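Local structure of DNA alpha-glucosyltransferase (Enterobacteria phage T4, 1YA6) at residues Tyr253-Asn258 against Ile274-Ile279; Arg306-Thr311 against Gln386-Ser391. The protein belongs to the GT-B clan of glycosyltransferases and holds uridine-5'-diphosphate in the cleft between two Rossmann-like domains. All coordinates share one frame; numbering follows the deposited sequence.

In the fold
Interaction 1 lies in the second domain of the GT-B architecture, while interaction 2 ties the loop into helix 310-318 to the C-terminal helices at the boundary between the domains; they reach uridine-5'-diphosphate from different ends. Interaction 1, at the outer edge of the second parallel sheet, presents Y278 to the uracil; interaction 2 presents Y310 and T311 to the alpha phosphate. Their centres lie 26 Å apart, yet they meet beside the nucleotide, Y278 OH packing 4.1 Å from T311 CG2. E309 of interaction 2 also binds cobalt hexammine(III), which stays about 11 Å from the Y278 side chain. Interaction 1 is the nearer to bound DNA, and C277 packs on an adenine base.

Interaction 1: residues Tyr253-Asn258 against Ile274-Ile279; sequences YEYYGN and ILDCYI. With UDP (uridine-5'-diphosphate), chain I.
I274 joins the strand of Y255 through two backbone hydrogen bonds: I274 N donates to E254 O (3.0 Å), and Y256 N returns a bond of 2.8 Å to I274 O. Branched at CB, I274 can touch two aromatic residues at once. Its CG2 lies 3.6 Å from Y255 CE1, the two side chains crossing at about a right angle, while CG1 reaches CB of Y253. Y255 meets I274 CG2 with CD1 and CE1 and has I274 O over one ring face; its hydroxyl bonds L237 O, outside the pair. Y256 and L275 occupy the other face of the sheet. Strand 253-256 is an edge strand of a seven-stranded parallel sheet, the Rossmann-like core of the second GT-B domain, and past their strands both segments run on as loops toward the nucleotide pocket. There N258 takes over. From CB its chain bends with CG beside the backbone N (chi1 -81°), which brings CG close to C277 O. The amide then divides: ND2 gives C277 O a short but weak, bent bond (2.6 Å, 130°), and OD1 rests near L275 CD1 while accepting from a water that in turn accepts a hydrogen bond from I279 N, the N-cap of helix 280-288. Having a donor and an acceptor on one short stalk suits asparagine to this place. A second water links N258 N to D276 OD2. Beyond C277, the Y278 backbone reads the uracil edge, its N donating to UDP O4 (2.9 Å) and its O accepting from UDP N3 (2.8 Å), while one face of the Y278 ring has UDP N3 above it.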
loop_
_atom_site.group_PDB
_atom_site.type_symbol
_atom_site.label_atom_id
_atom_site.label_comp_id
_atom_site.label_asym_id
_atom_site.label_seq_id
_atom_site.Cartn_x
_atom_site.Cartn_y
_atom_site.Cartn_z
ATOM N N TYR C 253 -8.595 -8.711 22.702
ATOM C CA TYR C 253 -8.618 -9.126 21.301
ATOM C C TYR C 253 -8.596 -10.653 21.198
ATOM O O TYR C 253 -8.221 -11.338 22.153
ATOM C CB TYR C 253 -7.395 -8.538 20.571
ATOM C CG TYR C 253 -6.082 -9.182 20.962
ATOM C CD1 TYR C 253 -5.693 -10.404 20.412
ATOM C CD2 TYR C 253 -5.267 -8.616 21.935
ATOM C CE1 TYR C 253 -4.529 -11.054 20.824
ATOM C CE2 TYR C 253 -4.101 -9.251 22.355
ATOM C CZ TYR C 253 -3.739 -10.476 21.797
ATOM O OH TYR C 253 -2.605 -11.141 22.229
ATOM N N GLU C 254 -9.000 -11.180 20.043
ATOM C CA GLU C 254 -8.992 -12.626 19.779
ATOM C C GLU C 254 -8.208 -12.798 18.479
ATOM O O GLU C 254 -8.583 -12.248 17.448
ATOM C CB GLU C 254 -10.423 -13.158 19.617
ATOM C CG GLU C 254 -11.166 -13.414 20.936
ATOM C CD GLU C 254 -12.686 -13.461 20.760
ATOM O OE1 GLU C 254 -13.389 -13.950 21.675
ATOM O OE2 GLU C 254 -13.183 -12.993 19.709
ATOM N N TYR C 255 -7.123 -13.562 18.527
ATOM C CA TYR C 255 -6.256 -13.738 17.361
ATOM C C TYR C 255 -6.534 -14.946 16.457
ATOM O O TYR C 255 -6.718 -16.065 16.940
ATOM C CB TYR C 255 -4.792 -13.793 17.826
ATOM C CG TYR C 255 -3.806 -13.240 16.823
ATOM C CD1 TYR C 255 -3.579 -11.870 16.726
ATOM C CD2 TYR C 255 -3.117 -14.083 15.957
ATOM C CE1 TYR C 255 -2.686 -11.351 15.792
ATOM C CE2 TYR C 255 -2.224 -13.576 15.018
ATOM C CZ TYR C 255 -2.013 -12.210 14.942
ATOM O OH TYR C 255 -1.114 -11.707 14.031
ATOM N N TYR C 256 -6.540 -14.707 15.142
ATOM C CA TYR C 256 -6.770 -15.759 14.149
ATOM C C TYR C 256 -5.728 -15.743 13.047
ATOM O O TYR C 256 -5.142 -14.704 12.739
ATOM C CB TYR C 256 -8.130 -15.605 13.465
ATOM C CG TYR C 256 -9.284 -15.459 14.406
ATOM C CD1 TYR C 256 -9.606 -14.214 14.945
ATOM C CD2 TYR C 256 -10.035 -16.572 14.794
ATOM C CE1 TYR C 256 -10.645 -14.074 15.852
ATOM C CE2 TYR C 256 -11.075 -16.449 15.703
ATOM C CZ TYR C 256 -11.375 -15.198 16.234
ATOM O OH TYR C 256 -12.372 -15.066 17.173
ATOM N N GLY C 257 -5.522 -16.913 12.451
ATOM C CA GLY C 257 -4.603 -17.058 11.341
ATOM C C GLY C 257 -5.481 -17.203 10.103
ATOM O O GLY C 257 -6.697 -17.359 10.230
ATOM N N ASN C 258 -4.893 -17.159 8.913
ATOM C CA ASN C 258 -5.685 -17.271 7.692
ATOM C C ASN C 258 -6.488 -18.562 7.553
ATOM O O ASN C 258 -7.529 -18.582 6.891
ATOM C CB ASN C 258 -4.793 -17.096 6.470
ATOM C CG ASN C 258 -4.521 -15.651 6.161
ATOM O OD1 ASN C 258 -5.447 -14.857 5.992
ATOM N ND2 ASN C 258 -3.251 -15.297 6.077
ATOM N N ILE C 274 -8.641 -10.101 15.415
ATOM C CA ILE C 274 -7.428 -9.761 14.701
ATOM C C ILE C 274 -6.940 -10.887 13.808
ATOM O O ILE C 274 -6.728 -12.013 14.254
ATOM C CB ILE C 274 -6.292 -9.387 15.700
ATOM C CG1 ILE C 274 -6.829 -8.416 16.758
ATOM C CG2 ILE C 274 -5.101 -8.768 14.952
ATOM C CD1 ILE C 274 -7.523 -7.186 16.192
ATOM N N LEU C 275 -6.750 -10.565 12.539
ATOM C CA LEU C 275 -6.260 -11.535 11.574
ATOM C C LEU C 275 -4.840 -11.082 11.265
ATOM O O LEU C 275 -4.605 -9.876 11.165
ATOM C CB LEU C 275 -7.139 -11.479 10.324
ATOM C CG LEU C 275 -6.681 -12.186 9.057
ATOM C CD1 LEU C 275 -6.408 -13.642 9.336
ATOM C CD2 LEU C 275 -7.745 -12.025 8.000
ATOM N N ASP C 276 -3.887 -12.009 11.141
ATOM C CA ASP C 276 -2.521 -11.585 10.840
ATOM C C ASP C 276 -2.298 -11.400 9.346
ATOM O O ASP C 276 -3.257 -11.206 8.591
ATOM C CB ASP C 276 -1.483 -12.553 11.420
ATOM C CG ASP C 276 -1.460 -13.885 10.724
ATOM O OD1 ASP C 276 -0.570 -14.705 11.062
ATOM O OD2 ASP C 276 -2.324 -14.110 9.845
ATOM N N CYS C 277 -1.042 -11.427 8.918
ATOM C CA CYS C 277 -0.739 -11.254 7.504
ATOM C C CYS C 277 -1.762 -11.992 6.665
ATOM O O CYS C 277 -1.901 -13.208 6.745
ATOM C CB CYS C 277 0.659 -11.750 7.212
ATOM S SG CYS C 277 1.806 -10.886 8.256
ATOM N N TYR C 278 -2.472 -11.224 5.853
ATOM C CA TYR C 278 -3.545 -11.733 5.021
ATOM C C TYR C 278 -3.260 -11.708 3.515
ATOM O O TYR C 278 -2.376 -10.980 3.046
ATOM C CB TYR C 278 -4.781 -10.900 5.319
ATOM C CG TYR C 278 -4.628 -9.468 4.869
ATOM C CD1 TYR C 278 -4.690 -9.132 3.520
ATOM C CD2 TYR C 278 -4.441 -8.442 5.792
ATOM C CE1 TYR C 278 -4.584 -7.817 3.108
ATOM C CE2 TYR C 278 -4.328 -7.121 5.384
ATOM C CZ TYR C 278 -4.406 -6.818 4.050
ATOM O OH TYR C 278 -4.341 -5.508 3.641
ATOM N N ILE C 279 -4.027 -12.506 2.772
ATOM C CA ILE C 279 -3.915 -12.588 1.321
ATOM C C ILE C 279 -4.665 -11.377 0.755
ATOM O O ILE C 279 -5.811 -11.142 1.119
ATOM C CB ILE C 279 -4.591 -13.864 0.809
ATOM C CG1 ILE C 279 -4.056 -15.073 1.574
ATOM C CG2 ILE C 279 -4.398 -13.995 -0.683
ATOM C CD1 ILE C 279 -2.642 -15.422 1.244
HETATM N N1 UDP I . -1.284 -6.236 2.268
HETATM C C2 UDP I . -1.537 -7.573 2.092
HETATM N N3 UDP I . -1.405 -8.340 3.222
HETATM C C4 UDP I . -1.076 -7.908 4.486
HETATM C C5 UDP I . -0.861 -6.495 4.592
HETATM C C6 UDP I . -0.969 -5.728 3.503
HETATM O O2 UDP I . -1.864 -8.044 1.014
HETATM O O4 UDP I . -0.982 -8.731 5.406
HETATM C "C1'" UDP I . -1.336 -5.382 1.077
HETATM C "C2'" UDP I . -2.258 -4.180 1.216
HETATM O "O2'" UDP I . -3.563 -4.534 0.808
HETATM C "C3'" UDP I . -1.590 -3.176 0.280
HETATM C "C4'" UDP I . -0.105 -3.493 0.441
HETATM O "O4'" UDP I . -0.037 -4.877 0.866
HETATM O "O3'" UDP I . -2.000 -3.421 -1.054
HETATM C "C5'" UDP I . 0.636 -2.637 1.442
HETATM O "O5'" UDP I . 0.883 -1.347 0.898
HETATM P PA UDP I . 0.401 -0.017 1.643
HETATM O O1A UDP I . 0.833 1.137 0.804
HETATM O O2A UDP I . -1.033 -0.180 1.990
HETATM O O3A UDP I . 1.227 0.020 3.062
HETATM P PB UDP I . 2.725 -0.502 3.462
HETATM O O1B UDP I . 3.315 0.545 4.342
HETATM O O2B UDP I . 2.605 -1.892 3.963
HETATM O O3B UDP I . 3.531 -0.518 2.091
HETATM O O HOH W 1 -6.541 -13.564 4.055
HETATM O O HOH W 2 -1.917 -17.081 8.977
#

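Interaction 2: residues Arg306-Thr311 against Gln386-Ser391; sequences RSLEYT and QHQDSS. With UDP (uridine-5'-diphosphate), chain I; NCO (cobalt hexammine(III)), chain F.
Q388 NE2 grips two backbone carbonyls, L308 O at 3.1 Å across the contact and P179 O in a neighbouring loop. The other half of the same amide works in reverse: Q388 OE1 accepts from L308 N at 3.0 Å, the N-H arriving in the carbonyl plane on a lone pair. A glutamine suits this place because its amide can match both the N-H and the C=O of one residue. The two bonds differ in shape, since NE2 meets L308 O from well above the carbonyl plane, 60° out of it. The L308 side chain turns toward the H387 ring, crosses it at about a right angle and brings CD1 within 4.0 Å of H387 ND1. H387 has CG anti to its own N (chi1 -171°), which carries the ring across to this leucine, and its NE2 bonds K333 O. R306 swings its guanidinium outward to a salt bridge with E396.

D389 caps helix 390-402, its OD2 taking both the amide and the hydroxyl of S391. In GT-B proteins the C-terminal helices cross back to the first domain, and S390 accordingly packs on helix 18-32. After L308 comes E309, N-cap of helix 310-318, whose OE2 accepts from cobalt hexammine(III) N3 at 2.7 Å and pairs with K212. The first turn of that helix donates Y310 N to UDP O1A (3.1 Å) and T311 N to UDP O2A (3.0 Å), where the helix dipole would be expected to offset phosphate charge. H387 ND1, buried with no partner while NE2 donates to K333 O, is consistent with a neutral ring protonated at NE2.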
loop_
_atom_site.group_PDB
_atom_site.type_symbol
_atom_site.label_atom_id
_atom_site.label_comp_id
_atom_site.label_asym_id
_atom_site.label_seq_id
_atom_site.Cartn_x
_atom_site.Cartn_y
_atom_site.Cartn_z
ATOM N N ARG C 306 0.958 14.021 -2.527
ATOM C CA ARG C 306 -0.227 13.510 -3.217
ATOM C C ARG C 306 -0.408 12.011 -3.069
ATOM O O ARG C 306 -1.442 11.462 -3.436
ATOM C CB ARG C 306 -0.159 13.812 -4.716
ATOM C CG ARG C 306 -0.054 15.278 -5.101
ATOM C CD ARG C 306 -0.043 15.406 -6.617
ATOM N NE ARG C 306 1.048 14.633 -7.208
ATOM C CZ ARG C 306 1.157 14.338 -8.502
ATOM N NH1 ARG C 306 2.192 13.628 -8.928
ATOM N NH2 ARG C 306 0.236 14.740 -9.368
ATOM N N SER C 307 0.599 11.343 -2.526
ATOM C CA SER C 307 0.554 9.894 -2.395
ATOM C C SER C 307 -0.285 9.293 -1.283
ATOM O O SER C 307 -0.013 9.495 -0.102
ATOM C CB SER C 307 1.977 9.341 -2.272
ATOM O OG SER C 307 2.785 9.768 -3.356
ATOM N N LEU C 308 -1.317 8.556 -1.672
ATOM C CA LEU C 308 -2.124 7.844 -0.701
ATOM C C LEU C 308 -1.465 6.464 -0.709
ATOM O O LEU C 308 -0.569 6.212 -1.527
ATOM C CB LEU C 308 -3.584 7.727 -1.146
ATOM C CG LEU C 308 -4.534 8.865 -0.779
ATOM C CD1 LEU C 308 -5.953 8.471 -1.210
ATOM C CD2 LEU C 308 -4.486 9.141 0.729
ATOM N N GLU C 309 -1.902 5.580 0.183
ATOM C CA GLU C 309 -1.344 4.237 0.280
ATOM C C GLU C 309 -2.257 3.182 -0.338
ATOM O O GLU C 309 -3.475 3.346 -0.368
ATOM C CB GLU C 309 -1.098 3.900 1.741
ATOM C CG GLU C 309 -0.157 4.871 2.408
ATOM C CD GLU C 309 0.156 4.468 3.827
ATOM O OE1 GLU C 309 -0.706 4.681 4.705
ATOM O OE2 GLU C 309 1.256 3.917 4.055
ATOM N N TYR C 310 -1.673 2.094 -0.827
ATOM C CA TYR C 310 -2.483 1.054 -1.432
ATOM C C TYR C 310 -3.749 0.691 -0.664
ATOM O O TYR C 310 -4.818 0.580 -1.272
ATOM C CB TYR C 310 -1.632 -0.189 -1.716
ATOM C CG TYR C 310 -0.836 0.044 -2.967
ATOM C CD1 TYR C 310 0.557 0.142 -2.946
ATOM C CD2 TYR C 310 -1.496 0.336 -4.155
ATOM C CE1 TYR C 310 1.258 0.552 -4.084
ATOM C CE2 TYR C 310 -0.812 0.738 -5.282
ATOM C CZ TYR C 310 0.554 0.856 -5.251
ATOM O OH TYR C 310 1.182 1.345 -6.378
ATOM N N THR C 311 -3.651 0.517 0.653
ATOM C CA THR C 311 -4.829 0.164 1.448
ATOM C C THR C 311 -5.866 1.269 1.424
ATOM O O THR C 311 -7.029 1.036 1.727
ATOM C CB THR C 311 -4.480 -0.135 2.914
ATOM O OG1 THR C 311 -3.698 0.938 3.449
ATOM C CG2 THR C 311 -3.727 -1.457 3.020
ATOM N N GLN C 386 -10.032 9.171 -9.775
ATOM C CA GLN C 386 -9.425 10.354 -10.382
ATOM C C GLN C 386 -8.093 10.677 -9.741
ATOM O O GLN C 386 -7.232 11.310 -10.363
ATOM C CB GLN C 386 -10.329 11.589 -10.222
ATOM C CG GLN C 386 -11.519 11.657 -11.166
ATOM C CD GLN C 386 -11.105 11.909 -12.602
ATOM O OE1 GLN C 386 -11.714 11.381 -13.523
ATOM N NE2 GLN C 386 -10.074 12.725 -12.799
ATOM N N HIS C 387 -7.914 10.239 -8.498
ATOM C CA HIS C 387 -6.693 10.580 -7.783
ATOM C C HIS C 387 -5.452 9.728 -7.976
ATOM O O HIS C 387 -4.348 10.266 -8.067
ATOM C CB HIS C 387 -6.974 10.692 -6.280
ATOM C CG HIS C 387 -5.824 11.248 -5.497
ATOM N ND1 HIS C 387 -5.135 10.510 -4.557
ATOM C CD2 HIS C 387 -5.208 12.452 -5.554
ATOM C CE1 HIS C 387 -4.143 11.234 -4.070
ATOM N NE2 HIS C 387 -4.164 12.417 -4.659
ATOM N N GLN C 388 -5.620 8.412 -8.053
ATOM C CA GLN C 388 -4.457 7.548 -8.156
ATOM C C GLN C 388 -4.635 6.296 -9.011
ATOM O O GLN C 388 -3.974 5.276 -8.772
ATOM C CB GLN C 388 -4.039 7.155 -6.739
ATOM C CG GLN C 388 -2.554 7.076 -6.502
ATOM C CD GLN C 388 -2.222 7.175 -5.024
ATOM O OE1 GLN C 388 -2.449 8.220 -4.396
ATOM N NE2 GLN C 388 -1.694 6.090 -4.456
ATOM N N ASP C 389 -5.517 6.345 -10.003
ATOM C CA ASP C 389 -5.673 5.173 -10.844
ATOM C C ASP C 389 -4.460 5.073 -11.758
ATOM O O ASP C 389 -3.865 6.084 -12.149
ATOM C CB ASP C 389 -6.933 5.249 -11.693
ATOM C CG ASP C 389 -7.191 3.958 -12.450
ATOM O OD1 ASP C 389 -7.645 2.982 -11.814
ATOM O OD2 ASP C 389 -6.921 3.910 -13.672
ATOM N N SER C 390 -4.091 3.845 -12.093
ATOM C CA SER C 390 -2.946 3.605 -12.956
ATOM C C SER C 390 -3.054 4.346 -14.278
ATOM O O SER C 390 -2.069 4.901 -14.776
ATOM C CB SER C 390 -2.796 2.105 -13.219
ATOM O OG SER C 390 -2.408 1.410 -12.048
ATOM N N SER C 391 -4.256 4.356 -14.842
ATOM C CA SER C 391 -4.496 5.017 -16.117
ATOM C C SER C 391 -3.918 6.418 -16.151
ATOM O O SER C 391 -3.286 6.801 -17.129
ATOM C CB SER C 391 -5.992 5.084 -16.406
ATOM O OG SER C 391 -6.644 5.945 -15.490
HETATM N N1 UDP I . -1.284 -6.236 2.268
HETATM C C2 UDP I . -1.537 -7.573 2.092
HETATM N N3 UDP I . -1.405 -8.340 3.222
HETATM C C4 UDP I . -1.076 -7.908 4.486
HETATM C C5 UDP I . -0.861 -6.495 4.592
HETATM C C6 UDP I . -0.969 -5.728 3.503
HETATM O O2 UDP I . -1.864 -8.044 1.014
HETATM O O4 UDP I . -0.982 -8.731 5.406
HETATM C "C1'" UDP I . -1.336 -5.382 1.077
HETATM C "C2'" UDP I . -2.258 -4.180 1.216
HETATM O "O2'" UDP I . -3.563 -4.534 0.808
HETATM C "C3'" UDP I . -1.590 -3.176 0.280
HETATM C "C4'" UDP I . -0.105 -3.493 0.441
HETATM O "O4'" UDP I . -0.037 -4.877 0.866
HETATM O "O3'" UDP I . -2.000 -3.421 -1.054
HETATM C "C5'" UDP I . 0.636 -2.637 1.442
HETATM O "O5'" UDP I . 0.883 -1.347 0.898
HETATM P PA UDP I . 0.401 -0.017 1.643
HETATM O O1A UDP I . 0.833 1.137 0.804
HETATM O O2A UDP I . -1.033 -0.180 1.990
HETATM O O3A UDP I . 1.227 0.020 3.062
HETATM P PB UDP I . 2.725 -0.502 3.462
HETATM O O1B UDP I . 3.315 0.545 4.342
HETATM O O2B UDP I . 2.605 -1.892 3.963
HETATM O O3B UDP I . 3.531 -0.518 2.091
HETATM CO CO NCO F . 4.676 3.201 1.926
HETATM N N1 NCO F . 3.020 2.074 1.977
HETATM N N2 NCO F . 3.964 4.134 0.297
HETATM N N3 NCO F . 3.742 4.496 3.100
HETATM N N4 NCO F . 6.304 4.351 1.872
HETATM N N5 NCO F . 5.395 2.242 3.548
HETATM N N6 NCO F . 5.574 1.829 0.747
#